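Side-chain contacts in tyrosyl-tRNA synthetase (Archaeoglobus fulgidus, PDB 2CYB), which is a class I synthetase expected to attach tyrosine to tRNA(Tyr), first activating the amino acid with ATP as Tyr-AMP and then transferring it to the acceptor end: residues L69-D72 with I73-Y76; K108-L111 with G112-Q116. All coordinates share one frame; numbering follows the deposited sequence.

Contact 1: L69-D72 with I73-Y76; sequences LLAD and IHAY. With TYR (tyrosine), chain C.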
# COMPACT_ATOMS: atom_id res chain seq x y z
N LEU A 69 19.93 2.03 -8.89
CA LEU A 69 18.87 1.12 -8.47
C LEU A 69 17.99 0.71 -9.64
O LEU A 69 17.33 1.55 -10.26
CB LEU A 69 18.00 1.77 -7.38
CG LEU A 69 16.74 0.98 -7.00
CD1 LEU A 69 17.13 -0.35 -6.35
CD2 LEU A 69 15.90 1.81 -6.04
N LEU A 70 18.01 -0.58 -9.94
CA LEU A 70 17.16 -1.13 -10.98
C LEU A 70 15.92 -1.47 -10.14
O LEU A 70 15.86 -2.52 -9.50
CB LEU A 70 17.80 -2.38 -11.58
CG LEU A 70 19.14 -2.10 -12.29
CD1 LEU A 70 19.92 -3.39 -12.48
CD2 LEU A 70 18.87 -1.45 -13.63
N ALA A 71 14.96 -0.56 -10.12
CA ALA A 71 13.75 -0.71 -9.32
C ALA A 71 12.71 -1.63 -9.92
O ALA A 71 11.67 -1.18 -10.39
CB ALA A 71 13.14 0.68 -9.05
N ASP A 72 12.96 -2.94 -9.88
CA ASP A 72 12.03 -3.90 -10.46
C ASP A 72 10.67 -3.96 -9.79
O ASP A 72 9.66 -4.11 -10.46
CB ASP A 72 12.66 -5.31 -10.51
CG ASP A 72 13.20 -5.77 -9.17
OD1 ASP A 72 13.51 -6.98 -9.06
OD2 ASP A 72 13.36 -4.95 -8.24
N ILE A 73 10.64 -3.87 -8.46
CA ILE A 73 9.36 -3.90 -7.76
C ILE A 73 8.56 -2.64 -8.12
O ILE A 73 7.35 -2.71 -8.34
CB ILE A 73 9.55 -3.96 -6.24
CG1 ILE A 73 10.36 -5.20 -5.87
CG2 ILE A 73 8.19 -3.97 -5.55
CD1 ILE A 73 9.76 -6.49 -6.33
N HIS A 74 9.23 -1.49 -8.19
CA HIS A 74 8.54 -0.26 -8.56
C HIS A 74 7.92 -0.38 -9.95
O HIS A 74 6.78 0.05 -10.17
CB HIS A 74 9.50 0.94 -8.52
CG HIS A 74 9.73 1.47 -7.15
ND1 HIS A 74 10.62 0.90 -6.27
CD2 HIS A 74 9.15 2.50 -6.49
CE1 HIS A 74 10.58 1.55 -5.12
NE2 HIS A 74 9.70 2.53 -5.22
N ALA A 75 8.67 -0.96 -10.88
CA ALA A 75 8.19 -1.17 -12.24
C ALA A 75 6.93 -2.03 -12.19
O ALA A 75 5.96 -1.80 -12.93
CB ALA A 75 9.27 -1.84 -13.08
N TYR A 76 6.93 -3.03 -11.32
CA TYR A 76 5.78 -3.91 -11.20
C TYR A 76 4.58 -3.13 -10.67
O TYR A 76 3.47 -3.24 -11.20
CB TYR A 76 6.08 -5.05 -10.24
CG TYR A 76 4.91 -5.99 -10.07
CD1 TYR A 76 4.64 -6.97 -11.02
CD2 TYR A 76 4.05 -5.87 -8.98
CE1 TYR A 76 3.55 -7.83 -10.88
CE2 TYR A 76 2.96 -6.72 -8.83
CZ TYR A 76 2.72 -7.69 -9.78
OH TYR A 76 1.66 -8.55 -9.63
N TYR C . 10.27 7.11 -9.62
CA TYR C . 11.41 6.98 -10.56
C TYR C . 10.97 7.29 -11.99
O TYR C . 11.83 7.21 -12.89
CB TYR C . 11.98 5.56 -10.47
CG TYR C . 12.53 5.28 -9.09
CD1 TYR C . 12.08 4.19 -8.34
CD2 TYR C . 13.52 6.10 -8.54
CE1 TYR C . 12.60 3.94 -7.06
CE2 TYR C . 14.04 5.87 -7.28
CZ TYR C . 13.58 4.78 -6.54
OH TYR C . 14.12 4.55 -5.30
OXT TYR C . 9.78 7.62 -12.20

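Contact 2: K108-L111 with G112-Q116; sequences KFVL and GSEYQ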
# COMPACT_ATOMS: atom_id res chain seq x y z
N LYS A 108 27.68 0.91 -8.43
CA LYS A 108 27.17 -0.33 -7.87
C LYS A 108 25.70 -0.51 -8.25
O LYS A 108 24.86 0.30 -7.87
CB LYS A 108 27.30 -0.31 -6.34
CG LYS A 108 26.79 -1.57 -5.64
CD LYS A 108 26.99 -1.47 -4.13
CE LYS A 108 26.72 -2.78 -3.43
NZ LYS A 108 25.31 -3.24 -3.59
N PHE A 109 25.40 -1.57 -8.99
CA PHE A 109 24.03 -1.84 -9.39
C PHE A 109 23.31 -2.68 -8.35
O PHE A 109 23.85 -3.68 -7.86
CB PHE A 109 23.99 -2.54 -10.76
CG PHE A 109 24.45 -1.68 -11.90
CD1 PHE A 109 25.80 -1.40 -12.08
CD2 PHE A 109 23.53 -1.10 -12.76
CE1 PHE A 109 26.23 -0.56 -13.10
CE2 PHE A 109 23.94 -0.25 -13.78
CZ PHE A 109 25.29 0.02 -13.96
N VAL A 110 22.10 -2.26 -8.00
CA VAL A 110 21.29 -2.96 -7.01
C VAL A 110 19.90 -3.24 -7.56
O VAL A 110 19.30 -2.39 -8.23
CB VAL A 110 21.16 -2.13 -5.70
CG1 VAL A 110 20.19 -2.80 -4.74
CG2 VAL A 110 22.52 -1.98 -5.05
N LEU A 111 19.40 -4.44 -7.31
CA LEU A 111 18.06 -4.82 -7.74
C LEU A 111 17.15 -4.57 -6.54
O LEU A 111 17.41 -5.05 -5.44
CB LEU A 111 17.99 -6.30 -8.13
CG LEU A 111 17.60 -6.68 -9.56
CD1 LEU A 111 17.43 -8.19 -9.63
CD2 LEU A 111 16.31 -6.00 -9.98
N GLY A 112 16.08 -3.80 -6.75
CA GLY A 112 15.17 -3.52 -5.66
C GLY A 112 14.74 -4.77 -4.90
O GLY A 112 14.77 -4.78 -3.66
N SER A 113 14.35 -5.81 -5.62
CA SER A 113 13.90 -7.04 -4.98
C SER A 113 14.94 -7.64 -4.03
O SER A 113 14.62 -8.51 -3.23
CB SER A 113 13.49 -8.07 -6.04
OG SER A 113 14.49 -8.22 -7.04
N GLU A 114 16.19 -7.17 -4.12
CA GLU A 114 17.26 -7.67 -3.25
C GLU A 114 17.05 -7.35 -1.77
O GLU A 114 17.53 -8.08 -0.89
CB GLU A 114 18.61 -7.06 -3.66
CG GLU A 114 19.26 -7.63 -4.89
CD GLU A 114 20.61 -6.96 -5.18
OE1 GLU A 114 21.37 -6.73 -4.22
OE2 GLU A 114 20.90 -6.67 -6.36
N TYR A 115 16.33 -6.27 -1.49
CA TYR A 115 16.10 -5.87 -0.11
C TYR A 115 14.69 -5.34 0.18
O TYR A 115 14.31 -5.21 1.34
CB TYR A 115 17.10 -4.79 0.29
CG TYR A 115 16.91 -3.50 -0.50
CD1 TYR A 115 17.48 -3.34 -1.76
CD2 TYR A 115 16.12 -2.46 0.01
CE1 TYR A 115 17.28 -2.17 -2.51
CE2 TYR A 115 15.91 -1.29 -0.73
CZ TYR A 115 16.49 -1.15 -1.98
OH TYR A 115 16.29 0.01 -2.71
N GLN A 116 13.92 -5.02 -0.86
CA GLN A 116 12.59 -4.45 -0.64
C GLN A 116 11.52 -5.42 -0.11
O GLN A 116 10.39 -5.01 0.14
CB GLN A 116 12.09 -3.78 -1.93
CG GLN A 116 12.96 -2.61 -2.33
CD GLN A 116 12.62 -2.04 -3.69
OE1 GLN A 116 12.19 -2.75 -4.60
NE2 GLN A 116 12.83 -0.74 -3.85

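Contact 1: L69-D72 with I73-Y76
His74 packs its CB against CB of Ala71 at 3.7 Å, and the two residues together meet the ring of the bound tyrosine. With CG beside the backbone N (chi1 -80°), the imidazole offers its face to the ligand, whose steeply inclined ring points CE1 at it, 3.6 Å above the plane and over its centre. Ala71 CB comes within 3.7 Å of CD1 of the ligand, and further along, Leu69 CD2 reaches its phenol OH at 3.4 Å. Tyr158 meets the His74 ring edge-to-face. With an alanine in place of this histidine, the CE1 side of the ligand ring would probably lose the flat wall it abuts, and Tyr158 its edge-to-face partner. Asp72 holds its CG between backbone N and carbonyl carbon (chi1 52°), which brings OD2 beside Ile73 N in a weak bond of 2.9 Å, while OD1 bonds to Ser113 OG. The helix starts here: Ala75 N bonds to Ala71 O (3.0 Å) and Tyr76 N to Asp72 O (3.1 Å), with Ala71 at the N-cap and at the centre of an inverse gamma turn. This is the strand-to-helix switch of a Rossmann fold, lining the tyrosine pocket of a class I synthetase.

Contact 2: K108-L111 with G112-Q116
Val110 sets its CG1 at the edge of the Tyr115 ring, near the ring plane and 3.7 Å from CE1, and the two side chains cross at about a right angle. Tyr115 carries its CG between backbone N and carbonyl carbon (chi1 65°), which swings the ring back toward the strand instead of following the chain onward. One face of that ring is covered from within the turn by Gly112 O and Gln116 CG, each 3.6 Å above the plane and offset toward the rim. The same Gly112 O accepts two backbone bonds, from Tyr115 N and Gln116 N.

Glu114 also returns to the strand, but by another route, its CG anti to the carbonyl carbon. Its chain runs extended beyond CG, carrying OE2 to Leu111 N, where the 2.9 Å bond is nearly straight, although the N-H arrives from above the carboxylate plane, 62° out of it. In return Glu114 N bonds to Leu111 O at 2.8 Å, closing a type I beta turn with Gly112 and Ser113 at its corners, so main chain and side chain of Glu114 grip both polar groups of Leu111, and OE2 also lies 3.4 Å from Leu111 CB. Lys108 NZ, 5.3 Å from Glu114 OE1, is not in contact but may attract it weakly. Leu111 CD1 passes 3.9 Å from Ser113 OG, a hydroxyl whose main polar partner is Asp72.

Strand 108-111 pairs with strand 65-70 at the edge of the mixed sheet. Phe109 packs on helix 83-99, while Val110 and Tyr115 both rest on Leu169, just after helix 154-168, and Tyr121 of helix 119-131 meets Tyr115 edge-to-face.

Overall arrangement
Contact 1 takes in the end of strand 65-70, contact 2 the whole of its parallel neighbour 108-111, each with the turn that follows; their centres lie 9 Å apart. Leu70 N and Val110 O join the strands by a probable hydrogen bond of 2.8 Å; beyond the sheet, Asp72 OD1 meets Ser113 OG at 2.6 Å, and Ile73 CG1 packs on Gln116 OE1 at 3.3 Å. Contact 1 touches the bound tyrosine directly. Contact 2 stands back, Tyr115 and the ligand about 6 Å apart at their nearest atoms, yet it reaches tyrosine-binding Asp165: Gln116 NE2 bonds to Asp165 OD2, and Tyr115 OH does so weakly. This is consistent with a second-shell role for 112-116, probably steadying that carboxylate.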